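Local coordinates for kinetochore-associated protein NSL1 homolog (Homo sapiens, PDB 5LSI) that serves as a subunit of the MIS12 complex, which is required for kinetochore formation and for normal chromosome alignment and segregation in mitosis, at residues R21-T24 with E25-L29. Residues are numbered along the deposited sequence; the frame is centred on the assembly and turned at random.
Sequences RAVT and EMLQL
Val-23 and Met-26 run side by side on the buried face of the helix, where the methionine methyl CE rests 3.6 Å from Val-23 CG1. That methyl reaches its neighbour because the flexible thioether chain, extended as far as SD, bends at its last torsion (chi3 65°). Leu-27 closes in more loosely, its CD1 4.2 Å from the same CG1, while its CG lies 3.3 Å from Val-23 O. Four i to i+4 backbone hydrogen bonds hold these two turns of helix 20-35, among them Leu-27 N to Val-23 O at 2.9 Å. The helix is the first arm of an alpha-helical hairpin in this N-terminal part of NSL1: Leu-27 packs on Phe-57 and Val-61 of helix 46-62, whereas Ala-22, small enough for close packing, Val-23 and Met-26 meet apolar side chains of the partner protein's chain. Arg-21, Glu-25 and Gln-28 suit the exposed side, where charged or amide ends can face solvent. Arg-21 and Glu-25 point the same way, yet they meet through Arg-21 CG and Glu-25 OE2 at 3.9 Å; Arg-21 NE stays 5.3 Å from Glu-25 OE2, the charged atoms not in contact and probably attracting only weakly. Thr-24 hydrogen-bonds its hydroxyl OG1, beside the backbone N (chi1 -71°), to Lys-20 O. Gln-28 CG lies 3.2 Å from Thr-24 O, and the extended chain carries Gln-28 NE2 to Thr-24 CG2 at 3.8 Å.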
loop_
_atom_site.group_PDB
_atom_site.type_symbol
_atom_site.label_atom_id
_atom_site.label_comp_id
_atom_site.label_asym_id
_atom_site.label_seq_id
_atom_site.Cartn_x
_atom_site.Cartn_y
_atom_site.Cartn_z
ATOM N N ARG B 21 -9.874 -4.441 10.141
ATOM C CA ARG B 21 -9.119 -3.785 11.203
ATOM C C ARG B 21 -7.626 -4.053 11.071
ATOM O O ARG B 21 -6.809 -3.149 11.271
ATOM C CB ARG B 21 -9.614 -4.241 12.572
ATOM C CG ARG B 21 -8.830 -3.641 13.724
ATOM C CD ARG B 21 -9.233 -4.259 15.054
ATOM N NE ARG B 21 -10.672 -4.176 15.282
ATOM C CZ ARG B 21 -11.296 -4.714 16.325
ATOM N NH1 ARG B 21 -10.606 -5.376 17.247
ATOM N NH2 ARG B 21 -12.612 -4.589 16.447
ATOM N N ALA B 22 -7.253 -5.291 10.737
ATOM C CA ALA B 22 -5.838 -5.631 10.607
ATOM C C ALA B 22 -5.178 -4.857 9.469
ATOM O O ALA B 22 -4.008 -4.467 9.570
ATOM C CB ALA B 22 -5.683 -7.138 10.399
ATOM N N VAL B 23 -5.908 -4.629 8.375
ATOM C CA VAL B 23 -5.377 -3.804 7.294
ATOM C C VAL B 23 -5.185 -2.370 7.769
ATOM O O VAL B 23 -4.160 -1.737 7.483
ATOM C CB VAL B 23 -6.298 -3.875 6.062
ATOM C CG1 VAL B 23 -5.826 -2.906 4.980
ATOM C CG2 VAL B 23 -6.360 -5.294 5.522
ATOM N N THR B 24 -6.164 -1.839 8.508
ATOM C CA THR B 24 -6.064 -0.481 9.035
ATOM C C THR B 24 -4.846 -0.326 9.940
ATOM O O THR B 24 -4.155 0.698 9.897
ATOM C CB THR B 24 -7.345 -0.121 9.791
ATOM O OG1 THR B 24 -8.419 0.051 8.858
ATOM C CG2 THR B 24 -7.170 1.161 10.593
ATOM N N GLU B 25 -4.560 -1.341 10.755
ATOM C CA GLU B 25 -3.412 -1.259 11.653
ATOM C C GLU B 25 -2.103 -1.354 10.881
ATOM O O GLU B 25 -1.131 -0.658 11.206
ATOM C CB GLU B 25 -3.522 -2.347 12.723
ATOM C CG GLU B 25 -4.759 -2.160 13.595
ATOM C CD GLU B 25 -4.945 -3.236 14.649
ATOM O OE1 GLU B 25 -4.494 -4.382 14.441
ATOM O OE2 GLU B 25 -5.560 -2.927 15.693
ATOM N N MET B 26 -2.063 -2.198 9.848
ATOM C CA MET B 26 -0.908 -2.246 8.957
ATOM C C MET B 26 -0.672 -0.902 8.276
ATOM O O MET B 26 0.473 -0.447 8.163
ATOM C CB MET B 26 -1.110 -3.346 7.917
ATOM C CG MET B 26 -0.164 -3.275 6.733
ATOM S SD MET B 26 -0.745 -4.272 5.344
ATOM C CE MET B 26 -2.255 -3.417 4.901
ATOM N N LEU B 27 -1.744 -0.250 7.815
ATOM C CA LEU B 27 -1.601 1.058 7.181
ATOM C C LEU B 27 -1.092 2.102 8.167
ATOM O O LEU B 27 -0.326 2.999 7.792
ATOM C CB LEU B 27 -2.933 1.501 6.575
ATOM C CG LEU B 27 -3.421 0.675 5.380
ATOM C CD1 LEU B 27 -4.753 1.197 4.867
ATOM C CD2 LEU B 27 -2.387 0.665 4.271
ATOM N N GLN B 28 -1.509 2.010 9.433
ATOM C CA GLN B 28 -0.998 2.941 10.436
ATOM C C GLN B 28 0.507 2.796 10.603
ATOM O O GLN B 28 1.227 3.797 10.710
ATOM C CB GLN B 28 -1.709 2.728 11.773
ATOM C CG GLN B 28 -3.172 3.130 11.755
ATOM C CD GLN B 28 -3.861 2.904 13.086
ATOM O OE1 GLN B 28 -3.229 2.517 14.071
ATOM N NE2 GLN B 28 -5.163 3.156 13.123
ATOM N N LEU B 29 1.005 1.557 10.616
ATOM C CA LEU B 29 2.446 1.332 10.727
ATOM C C LEU B 29 3.185 1.902 9.522
ATOM O O LEU B 29 4.168 2.640 9.673
ATOM C CB LEU B 29 2.732 -0.164 10.877
ATOM C CG LEU B 29 2.310 -0.811 12.199
ATOM C CD1 LEU B 29 2.393 -2.326 12.116
ATOM C CD2 LEU B 29 3.171 -0.295 13.339
#